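Local coordinates for protein catalase (Exiguobacterium oxidotolerans, PDB 2J2M) that probably breaks hydrogen peroxide down to water and oxygen at a buried heme, as a tetrameric catalase whose main-channel bottleneck is thought to relate to its reactivity with substrates of different size, at residues E40-A43 with H44-E48; W203-A206 with H207-V211; N305-E309 with T310-G314; Q436-L439 with L440-V444. One frame throughout, in Å; residues are numbered along the deposited sequence.

From the N terminus, the chain first meets contact 1, on helix 36-45 and the turn after it, in the part that reaches among the other subunits. Contact 2 turns strand 201-204 back into strand 210-219, a hairpin of the large antiparallel sheet. Contact 3 spans the short helix 307-311 and its flanks, after strand 292-302, and contact 4 is a piece of helix 433-447 in the C-terminal helical part. Each is local and closes only a turn of helix or hairpin, so the four follow in series, without nesting or crossing. Contacts 1 and 3 touch, Glu48 O lying 4.1 Å from Phe307 CZ, and both meet the third subunit; contacts 2 and 4 stand far from the rest.

Contact 1 of 4, residues E40-A43 with H44-E48; sequences EKIA and HFDRE
Glu40 O takes the backbone N-H of His44 at 3.1 Å, a regular helical bond. Lys41 O does the same for Phe45 N. Ile42 O receives Asp46 N at 2.9 Å. Beside that bond the Asp46 carboxylate leans back over the turn: CG stands anti to the carbonyl carbon (chi1 -68°), which leaves OD1 3.6 Å from Ile42 CG2. Ala43 O is gripped by a side chain, Arg47 NH1 donating at 3.0 Å. The oxygen lies at the edge of the guanidinium, almost exactly in its plane, and the long aliphatic chain, extended from CG to NE, arches over this carbonyl. A type I turn from Phe45 to Glu48 then leads the chain off. The polar ends reach further: the Glu40 carboxylate bonds to Tyr36, while on the second subunit the extended Lys41 side chain carries NZ to Asp144 and Asp46 OD2 is bonded to Ser338. Arg47 NH1 also forms a salt bridge with Asp341 of the second subunit, so one nitrogen ties this turn to the neighbouring subunit. With Asp46 touching a bound heme, this is an N-terminal helix and the turn after it, clasped between subunits, as expected of the interlocked catalase tetramer.

Contact 2 of 4, residues W203-A206 with H207-V211; sequences WVNA and HGNTV
Asn205 OD1 accepts two backbone N-H groups of the turn that follows it, His207 N at 3.1 Å and Asn209 N at 3.2 Å. They arrive from opposite faces of the amide plane, each well out of it, so the oxygen is clamped between them. CG sits between the backbone N and the carbonyl carbon (chi1 63°), which curls the amide back over its own turn. The other end of the amide is used too, since ND2 donates to Lys74 O. The bond to His207 N makes an Asx turn, set inside a type I turn closed by Gly208 N to Asn205 O at 2.8 Å. Asn205 N then gives its proton to Asn209 O at 3.1 Å, and Gly208 adopts left-handed backbone angles; together these make a type I turn with a G1 beta bulge, a classic way to join two antiparallel strands. Beyond it, Trp203 and Val211 form a hydrogen-bonded pair: Trp203 N donates to Val211 O at 3.0 Å, and Val211 N returns the bond to Trp203 O at 2.9 Å. Val204 and Thr210 are the non-hydrogen-bonded pair, and on their face of the sheet Val204 CG2 rests 3.7 Å from Thr210 CB, with CG1 against Gly208 CA. The backbone of Val204 is hydrogen-bonded outside the hairpin, to Lys77 and Gly323.

Contact 3 of 4, residues N305-E309 with T310-G314; sequences NYFAE and TESVG
Tyr306 O accepts from Glu311 N, five residues on, at 2.9 Å, the mark of a wide pi-type turn, and Glu309 N reaches the same oxygen from the opposite face of its carbonyl plane. This makes up most of the short helix 307-311, which follows a long strand of the catalase beta barrel. The turn is capped by Asn305, whose OD1 takes Ala308 N at 2.9 Å. Glu309 reaches back with an extended chain to receive Asn305 N on OE2. Further on, Val313 N closes on Glu309 O, and the Val313 side chain lies about 5 Å from a bound heme.

Among the side chains, Thr310 sits on the Tyr306 ring. Its CB stands over the ring centre, 3.7 Å from the centroid and only 9° off the normal, a CH-pi contact, and CG2 reaches toward the CE1 and CZ side of the same face. In Glu311, CG anti to the backbone N (chi1 -172°) sets CB and CG beside Phe307 CD2, each at 3.9 Å, and the bend at chi2 (63°) turns the carboxylate to the Tyr306 edge. Ser312 OG lies toward the rim over one Phe307 face. Several polar ends have further partners: Asn305 OD1 meets Gln376 of the third subunit, Glu309 OE1 is held by His63, Glu311 OE2 forms a salt bridge with Arg53, and the Tyr306 hydroxyl is bonded to Gly59 O. A single water spans two side chains, donating one proton to Tyr306 OH at 2.7 Å and the other to Glu311 OE1 at 2.8 Å.

Contact 4 of 4, residues Q436-L439 with L440-V444; sequences QMAL and LNNLV
Met437 and Asn441 lie one turn apart, the amide of Asn441 slanting across the bent thioether chain. In Met437 the bend at chi2 (49°) brings SD to 3.1 Å from Asn441 ND2. The same ND2 folds back onto its own helix and donates to Met437 O at 2.7 Å in a nearly straight bond (172°). That oxygen lies in the plane of the Asn441 amide. Met437 O also keeps its regular helical bond to Asn441 N at 3.0 Å; the two nitrogens come from opposite faces of the carbonyl plane, so this carbonyl is gripped twice by one residue, which should restrain the rotation of the Asn441 amide. On another side of the helix Leu439 and Leu443 run side by side and point the same way, Leu439 CG meeting Leu443 CD1 at 3.9 Å. Leu440 leans more loosely, its CD2 4.3 Å from Met437 SD. Asn442 ND2 donates to Phe181 O and to Asp183 OD1. This is regular i to i+4 packing along a helix of the C-terminal, catalase-related immune-responsive region. Helix 433-447 rests the Leu439 and Leu443 side chains on Phe181 of a loop from the catalase part of the chain, while Leu440, Leu443 and Val444 pack against helix 468-477.

Contact 1 of 4, residues E40-A43 with H44-E48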
loop_
_atom_site.group_PDB
_atom_site.type_symbol
_atom_site.label_atom_id
_atom_site.label_comp_id
_atom_site.label_asym_id
_atom_site.label_seq_id
_atom_site.Cartn_x
_atom_site.Cartn_y
_atom_site.Cartn_z
ATOM N N GLU A 40 -17.018 -8.602 6.233
ATOM C CA GLU A 40 -15.759 -9.341 6.111
ATOM C C GLU A 40 -15.621 -9.952 4.729
ATOM O O GLU A 40 -14.556 -9.898 4.139
ATOM C CB GLU A 40 -15.637 -10.438 7.166
ATOM C CG GLU A 40 -14.310 -11.185 7.045
ATOM C CD GLU A 40 -14.285 -12.491 7.796
ATOM O OE1 GLU A 40 -14.670 -13.525 7.228
ATOM O OE2 GLU A 40 -13.843 -12.483 8.950
ATOM N N LYS A 41 -16.703 -10.534 4.234
ATOM C CA LYS A 41 -16.740 -11.204 2.930
ATOM C C LYS A 41 -16.590 -10.199 1.779
ATOM O O LYS A 41 -15.738 -10.384 0.901
ATOM C CB LYS A 41 -18.039 -11.992 2.788
ATOM C CG LYS A 41 -18.072 -13.035 1.700
ATOM C CD LYS A 41 -19.425 -13.819 1.713
ATOM C CE LYS A 41 -19.598 -14.654 0.439
ATOM N NZ LYS A 41 -20.922 -15.384 0.400
ATOM N N ILE A 42 -17.413 -9.148 1.788
ATOM C CA ILE A 42 -17.330 -8.082 0.795
ATOM C C ILE A 42 -16.008 -7.302 0.883
ATOM O O ILE A 42 -15.395 -7.001 -0.157
ATOM C CB ILE A 42 -18.521 -7.081 0.898
ATOM C CG1 ILE A 42 -19.860 -7.797 0.681
ATOM C CG2 ILE A 42 -18.311 -5.864 -0.061
ATOM C CD1 ILE A 42 -20.008 -8.501 -0.678
ATOM N N ALA A 43 -15.571 -6.971 2.100
ATOM C CA ALA A 43 -14.306 -6.239 2.265
ATOM C C ALA A 43 -13.101 -7.007 1.725
ATOM O O ALA A 43 -12.205 -6.396 1.131
ATOM C CB ALA A 43 -14.092 -5.824 3.690
ATOM N N HIS A 44 -13.072 -8.335 1.871
ATOM C CA HIS A 44 -11.943 -9.088 1.304
ATOM C C HIS A 44 -12.031 -9.150 -0.228
ATOM O O HIS A 44 -11.034 -8.974 -0.930
ATOM C CB HIS A 44 -11.803 -10.490 1.915
ATOM C CG HIS A 44 -10.496 -11.150 1.586
ATOM N ND1 HIS A 44 -10.327 -11.955 0.479
ATOM C CD2 HIS A 44 -9.281 -11.077 2.185
ATOM C CE1 HIS A 44 -9.070 -12.366 0.426
ATOM N NE2 HIS A 44 -8.414 -11.849 1.445
ATOM N N PHE A 45 -13.238 -9.406 -0.733
ATOM C CA PHE A 45 -13.530 -9.365 -2.172
ATOM C C PHE A 45 -13.021 -8.076 -2.787
ATOM O O PHE A 45 -12.355 -8.112 -3.824
ATOM C CB PHE A 45 -15.034 -9.522 -2.414
ATOM C CG PHE A 45 -15.442 -9.376 -3.855
ATOM C CD1 PHE A 45 -15.278 -10.433 -4.749
ATOM C CD2 PHE A 45 -16.015 -8.191 -4.312
ATOM C CE1 PHE A 45 -15.652 -10.303 -6.085
ATOM C CE2 PHE A 45 -16.409 -8.049 -5.633
ATOM C CZ PHE A 45 -16.224 -9.112 -6.533
ATOM N N ASP A 46 -13.325 -6.948 -2.123
ATOM C CA ASP A 46 -12.905 -5.587 -2.537
ATOM C C ASP A 46 -11.394 -5.419 -2.643
ATOM O O ASP A 46 -10.913 -4.497 -3.307
ATOM C CB ASP A 46 -13.454 -4.525 -1.564
ATOM C CG ASP A 46 -14.989 -4.379 -1.634
ATOM O OD1 ASP A 46 -15.563 -3.702 -0.741
ATOM O OD2 ASP A 46 -15.624 -4.942 -2.562
ATOM N N ARG A 47 -10.663 -6.329 -2.003
ATOM C CA ARG A 47 -9.210 -6.228 -1.851
ATOM C C ARG A 47 -8.428 -7.344 -2.563
ATOM O O ARG A 47 -7.218 -7.485 -2.348
ATOM C CB ARG A 47 -8.861 -6.210 -0.368
ATOM C CG ARG A 47 -8.980 -4.813 0.216
ATOM C CD ARG A 47 -8.950 -4.726 1.774
ATOM N NE ARG A 47 -9.274 -3.345 2.153
ATOM C CZ ARG A 47 -10.491 -2.800 2.098
ATOM N NH1 ARG A 47 -11.560 -3.525 1.747
ATOM N NH2 ARG A 47 -10.651 -1.529 2.432
ATOM N N GLU A 48 -9.112 -8.115 -3.418
ATOM C CA GLU A 48 -8.527 -9.278 -4.050
ATOM C C GLU A 48 -7.399 -8.941 -4.980
ATOM O O GLU A 48 -6.446 -9.709 -5.063
ATOM C CB GLU A 48 -9.580 -10.047 -4.838
ATOM C CG GLU A 48 -10.551 -10.831 -3.966
ATOM C CD GLU A 48 -11.480 -11.727 -4.752
ATOM O OE1 GLU A 48 -11.331 -11.882 -6.005
ATOM O OE2 GLU A 48 -12.379 -12.286 -4.088
#

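Contact 2 of 4, residues W203-A206 with H207-V211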
loop_
_atom_site.group_PDB
_atom_site.type_symbol
_atom_site.label_atom_id
_atom_site.label_comp_id
_atom_site.label_asym_id
_atom_site.label_seq_id
_atom_site.Cartn_x
_atom_site.Cartn_y
_atom_site.Cartn_z
ATOM N N TRP A 203 30.355 -16.681 -15.335
ATOM C CA TRP A 203 30.466 -17.871 -14.519
ATOM C C TRP A 203 31.916 -17.944 -14.065
ATOM O O TRP A 203 32.848 -17.752 -14.872
ATOM C CB TRP A 203 30.097 -19.094 -15.333
ATOM C CG TRP A 203 28.609 -19.328 -15.514
ATOM C CD1 TRP A 203 27.577 -18.491 -15.160
ATOM C CD2 TRP A 203 27.999 -20.476 -16.124
ATOM N NE1 TRP A 203 26.374 -19.053 -15.494
ATOM C CE2 TRP A 203 26.598 -20.273 -16.084
ATOM C CE3 TRP A 203 28.501 -21.672 -16.668
ATOM C CZ2 TRP A 203 25.684 -21.228 -16.578
ATOM C CZ3 TRP A 203 27.601 -22.599 -17.177
ATOM C CH2 TRP A 203 26.207 -22.374 -17.134
ATOM N N VAL A 204 32.096 -18.175 -12.768
ATOM C CA VAL A 204 33.393 -18.252 -12.125
ATOM C C VAL A 204 33.517 -19.675 -11.581
ATOM O O VAL A 204 32.569 -20.170 -10.948
ATOM C CB VAL A 204 33.457 -17.272 -10.938
ATOM C CG1 VAL A 204 34.841 -17.264 -10.303
ATOM C CG2 VAL A 204 33.044 -15.851 -11.367
ATOM N N ASN A 205 34.654 -20.341 -11.836
ATOM C CA ASN A 205 34.887 -21.684 -11.266
ATOM C C ASN A 205 35.574 -21.647 -9.912
ATOM O O ASN A 205 35.814 -20.557 -9.344
ATOM C CB ASN A 205 35.579 -22.671 -12.247
ATOM C CG ASN A 205 36.983 -22.233 -12.649
ATOM O OD1 ASN A 205 37.691 -21.557 -11.898
ATOM N ND2 ASN A 205 37.376 -22.604 -13.852
ATOM N N ALA A 206 35.873 -22.849 -9.399
ATOM C CA ALA A 206 36.372 -23.036 -8.038
ATOM C C ALA A 206 37.726 -22.377 -7.834
ATOM O O ALA A 206 38.107 -22.060 -6.704
ATOM C CB ALA A 206 36.451 -24.502 -7.703
ATOM N N HIS A 207 38.447 -22.157 -8.929
ATOM C CA HIS A 207 39.722 -21.458 -8.856
ATOM C C HIS A 207 39.639 -19.962 -9.168
ATOM O O HIS A 207 40.648 -19.254 -9.118
ATOM C CB HIS A 207 40.795 -22.181 -9.677
ATOM C CG HIS A 207 41.721 -22.992 -8.826
ATOM N ND1 HIS A 207 41.411 -24.267 -8.392
ATOM C CD2 HIS A 207 42.928 -22.688 -8.282
ATOM C CE1 HIS A 207 42.397 -24.721 -7.631
ATOM N NE2 HIS A 207 43.326 -23.781 -7.544
ATOM N N GLY A 208 38.443 -19.471 -9.459
ATOM C CA GLY A 208 38.272 -18.042 -9.687
ATOM C C GLY A 208 38.550 -17.571 -11.105
ATOM O O GLY A 208 38.715 -16.380 -11.338
ATOM N N ASN A 209 38.606 -18.506 -12.053
ATOM C CA ASN A 209 38.591 -18.149 -13.464
ATOM C C ASN A 209 37.186 -17.788 -13.913
ATOM O O ASN A 209 36.243 -18.587 -13.760
ATOM C CB ASN A 209 39.092 -19.300 -14.346
ATOM C CG ASN A 209 39.320 -18.862 -15.782
ATOM O OD1 ASN A 209 40.009 -17.870 -16.026
ATOM N ND2 ASN A 209 38.725 -19.577 -16.733
ATOM N N THR A 210 37.040 -16.607 -14.498
ATOM C CA THR A 210 35.713 -16.222 -15.006
ATOM C C THR A 210 35.609 -16.274 -16.521
ATOM O O THR A 210 36.521 -15.869 -17.206
ATOM C CB THR A 210 35.116 -14.919 -14.327
ATOM O OG1 THR A 210 34.348 -14.156 -15.261
ATOM C CG2 THR A 210 36.189 -14.054 -13.721
ATOM N N VAL A 211 34.519 -16.852 -17.029
ATOM C CA VAL A 211 34.187 -16.755 -18.459
ATOM C C VAL A 211 32.850 -16.017 -18.643
ATOM O O VAL A 211 32.004 -16.027 -17.737
ATOM C CB VAL A 211 34.115 -18.168 -19.151
ATOM C CG1 VAL A 211 35.501 -18.837 -19.211
ATOM C CG2 VAL A 211 33.112 -19.097 -18.422
#

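Contact 3 of 4, residues N305-E309 with T310-G314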
loop_
_atom_site.group_PDB
_atom_site.type_symbol
_atom_site.label_atom_id
_atom_site.label_comp_id
_atom_site.label_asym_id
_atom_site.label_seq_id
_atom_site.Cartn_x
_atom_site.Cartn_y
_atom_site.Cartn_z
ATOM N N ASN A 305 -2.902 -23.142 -7.847
ATOM C CA ASN A 305 -3.612 -21.879 -7.792
ATOM C C ASN A 305 -2.823 -20.800 -8.532
ATOM O O ASN A 305 -1.630 -20.549 -8.240
ATOM C CB ASN A 305 -3.829 -21.474 -6.325
ATOM C CG ASN A 305 -4.533 -20.163 -6.184
ATOM O OD1 ASN A 305 -3.912 -19.140 -5.892
ATOM N ND2 ASN A 305 -5.841 -20.171 -6.392
ATOM N N TYR A 306 -3.488 -20.158 -9.484
ATOM C CA TYR A 306 -2.796 -19.241 -10.393
ATOM C C TYR A 306 -2.304 -17.991 -9.648
ATOM O O TYR A 306 -1.144 -17.619 -9.741
ATOM C CB TYR A 306 -3.706 -18.879 -11.584
ATOM C CG TYR A 306 -3.048 -17.987 -12.630
ATOM C CD1 TYR A 306 -2.568 -18.525 -13.846
ATOM C CD2 TYR A 306 -2.919 -16.601 -12.419
ATOM C CE1 TYR A 306 -1.991 -17.719 -14.813
ATOM C CE2 TYR A 306 -2.337 -15.790 -13.380
ATOM C CZ TYR A 306 -1.885 -16.350 -14.574
ATOM O OH TYR A 306 -1.294 -15.531 -15.502
ATOM N N PHE A 307 -3.206 -17.368 -8.894
ATOM C CA PHE A 307 -2.870 -16.168 -8.189
ATOM C C PHE A 307 -1.654 -16.333 -7.278
ATOM O O PHE A 307 -0.723 -15.510 -7.340
ATOM C CB PHE A 307 -4.039 -15.624 -7.404
ATOM C CG PHE A 307 -3.724 -14.341 -6.719
ATOM C CD1 PHE A 307 -3.460 -14.312 -5.353
ATOM C CD2 PHE A 307 -3.609 -13.162 -7.463
ATOM C CE1 PHE A 307 -3.125 -13.096 -4.722
ATOM C CE2 PHE A 307 -3.287 -11.963 -6.862
ATOM C CZ PHE A 307 -3.038 -11.915 -5.475
ATOM N N ALA A 308 -1.677 -17.382 -6.447
ATOM C CA ALA A 308 -0.645 -17.628 -5.443
ATOM C C ALA A 308 0.653 -18.127 -6.041
ATOM O O ALA A 308 1.701 -18.075 -5.390
ATOM C CB ALA A 308 -1.130 -18.624 -4.354
ATOM N N GLU A 309 0.602 -18.626 -7.264
ATOM C CA GLU A 309 1.810 -19.176 -7.846
ATOM C C GLU A 309 2.244 -18.325 -9.020
ATOM O O GLU A 309 3.221 -17.604 -8.907
ATOM C CB GLU A 309 1.650 -20.677 -8.211
ATOM C CG GLU A 309 1.375 -21.630 -6.998
ATOM C CD GLU A 309 1.039 -23.052 -7.438
ATOM O OE1 GLU A 309 1.867 -23.664 -8.137
ATOM O OE2 GLU A 309 -0.050 -23.557 -7.104
ATOM N N THR A 310 1.505 -18.368 -10.128
ATOM C CA THR A 310 1.877 -17.626 -11.327
ATOM C C THR A 310 1.852 -16.098 -11.108
ATOM O O THR A 310 2.789 -15.379 -11.527
ATOM C CB THR A 310 1.013 -18.046 -12.539
ATOM O OG1 THR A 310 0.962 -19.480 -12.608
ATOM C CG2 THR A 310 1.590 -17.519 -13.857
ATOM N N GLU A 311 0.819 -15.594 -10.437
ATOM C CA GLU A 311 0.706 -14.146 -10.334
ATOM C C GLU A 311 1.687 -13.597 -9.301
ATOM O O GLU A 311 2.241 -12.526 -9.494
ATOM C CB GLU A 311 -0.737 -13.668 -10.073
ATOM C CG GLU A 311 -0.921 -12.124 -10.144
ATOM C CD GLU A 311 -0.605 -11.582 -11.549
ATOM O OE1 GLU A 311 -0.906 -12.312 -12.510
ATOM O OE2 GLU A 311 -0.039 -10.469 -11.705
ATOM N N SER A 312 1.933 -14.366 -8.245
ATOM C CA SER A 312 2.716 -13.904 -7.098
ATOM C C SER A 312 4.239 -14.156 -7.173
ATOM O O SER A 312 5.000 -13.550 -6.401
ATOM C CB SER A 312 2.129 -14.457 -5.790
ATOM O OG SER A 312 0.944 -13.758 -5.407
ATOM N N VAL A 313 4.692 -15.041 -8.063
ATOM C CA VAL A 313 6.120 -15.203 -8.269
ATOM C C VAL A 313 6.789 -13.908 -8.736
ATOM O O VAL A 313 6.218 -13.139 -9.514
ATOM C CB VAL A 313 6.470 -16.391 -9.249
ATOM C CG1 VAL A 313 6.071 -16.093 -10.716
ATOM C CG2 VAL A 313 7.961 -16.797 -9.125
ATOM N N GLY A 314 7.999 -13.678 -8.249
ATOM C CA GLY A 314 8.874 -12.678 -8.821
ATOM C C GLY A 314 10.213 -13.270 -9.204
ATOM O O GLY A 314 10.772 -14.075 -8.458
HETATM O O HOH W 1 0.500 -13.934 -14.309
#

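Contact 4 of 4, residues Q436-L439 with L440-V444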
loop_
_atom_site.group_PDB
_atom_site.type_symbol
_atom_site.label_atom_id
_atom_site.label_comp_id
_atom_site.label_asym_id
_atom_site.label_seq_id
_atom_site.Cartn_x
_atom_site.Cartn_y
_atom_site.Cartn_z
ATOM N N GLN A 436 12.478 -14.275 -44.984
ATOM C CA GLN A 436 12.682 -12.947 -45.560
ATOM C C GLN A 436 11.403 -12.363 -46.147
ATOM O O GLN A 436 11.200 -11.150 -46.104
ATOM C CB GLN A 436 13.764 -12.974 -46.628
ATOM C CG GLN A 436 15.145 -13.220 -46.095
ATOM C CD GLN A 436 16.210 -13.116 -47.174
ATOM O OE1 GLN A 436 15.931 -13.281 -48.365
ATOM N NE2 GLN A 436 17.435 -12.841 -46.760
ATOM N N MET A 437 10.550 -13.228 -46.692
ATOM C CA MET A 437 9.276 -12.790 -47.255
ATOM C C MET A 437 8.240 -12.496 -46.155
ATOM O O MET A 437 7.496 -11.517 -46.255
ATOM C CB MET A 437 8.754 -13.787 -48.305
ATOM C CG MET A 437 7.508 -13.310 -49.089
ATOM S SD MET A 437 7.621 -11.620 -49.801
ATOM C CE MET A 437 8.044 -11.985 -51.520
ATOM N N ALA A 438 8.216 -13.325 -45.108
ATOM C CA ALA A 438 7.396 -13.062 -43.916
ATOM C C ALA A 438 7.779 -11.730 -43.284
ATOM O O ALA A 438 6.905 -10.938 -42.926
ATOM C CB ALA A 438 7.521 -14.195 -42.888
ATOM N N LEU A 439 9.086 -11.488 -43.160
ATOM C CA LEU A 439 9.595 -10.255 -42.552
ATOM C C LEU A 439 9.148 -9.023 -43.330
ATOM O O LEU A 439 8.726 -8.032 -42.735
ATOM C CB LEU A 439 11.117 -10.286 -42.426
ATOM C CG LEU A 439 11.804 -8.988 -41.970
ATOM C CD1 LEU A 439 11.566 -8.724 -40.479
ATOM C CD2 LEU A 439 13.294 -8.979 -42.282
ATOM N N LEU A 440 9.250 -9.095 -44.659
ATOM C CA LEU A 440 8.842 -7.995 -45.534
ATOM C C LEU A 440 7.346 -7.716 -45.410
ATOM O O LEU A 440 6.952 -6.576 -45.230
ATOM C CB LEU A 440 9.261 -8.255 -47.002
ATOM C CG LEU A 440 8.931 -7.205 -48.083
ATOM C CD1 LEU A 440 9.527 -5.812 -47.772
ATOM C CD2 LEU A 440 9.367 -7.691 -49.480
ATOM N N ASN A 441 6.514 -8.748 -45.464
ATOM C CA ASN A 441 5.068 -8.543 -45.349
ATOM C C ASN A 441 4.633 -7.990 -43.981
ATOM O O ASN A 441 3.746 -7.142 -43.917
ATOM C CB ASN A 441 4.266 -9.791 -45.802
ATOM C CG ASN A 441 4.350 -10.022 -47.340
ATOM O OD1 ASN A 441 3.430 -9.653 -48.093
ATOM N ND2 ASN A 441 5.476 -10.578 -47.810
ATOM N N ASN A 442 5.281 -8.433 -42.900
ATOM C CA ASN A 442 4.977 -7.915 -41.552
ATOM C C ASN A 442 5.431 -6.461 -41.337
ATOM O O ASN A 442 4.689 -5.649 -40.795
ATOM C CB ASN A 442 5.575 -8.825 -40.460
ATOM C CG ASN A 442 5.018 -10.238 -40.492
ATOM O OD1 ASN A 442 3.862 -10.457 -40.840
ATOM N ND2 ASN A 442 5.851 -11.210 -40.119
ATOM N N LEU A 443 6.649 -6.149 -41.777
ATOM C CA LEU A 443 7.170 -4.773 -41.755
ATOM C C LEU A 443 6.314 -3.805 -42.564
ATOM O O LEU A 443 5.996 -2.697 -42.110
ATOM C CB LEU A 443 8.613 -4.706 -42.270
ATOM C CG LEU A 443 9.699 -5.166 -41.307
ATOM C CD1 LEU A 443 11.045 -5.169 -42.036
ATOM C CD2 LEU A 443 9.738 -4.268 -40.069
ATOM N N VAL A 444 5.953 -4.227 -43.762
ATOM C CA VAL A 444 5.135 -3.396 -44.617
ATOM C C VAL A 444 3.782 -3.130 -43.939
ATOM O O VAL A 444 3.426 -1.964 -43.717
ATOM C CB VAL A 444 5.039 -3.980 -46.084
ATOM C CG1 VAL A 444 3.958 -3.285 -46.870
ATOM C CG2 VAL A 444 6.393 -3.831 -46.792
#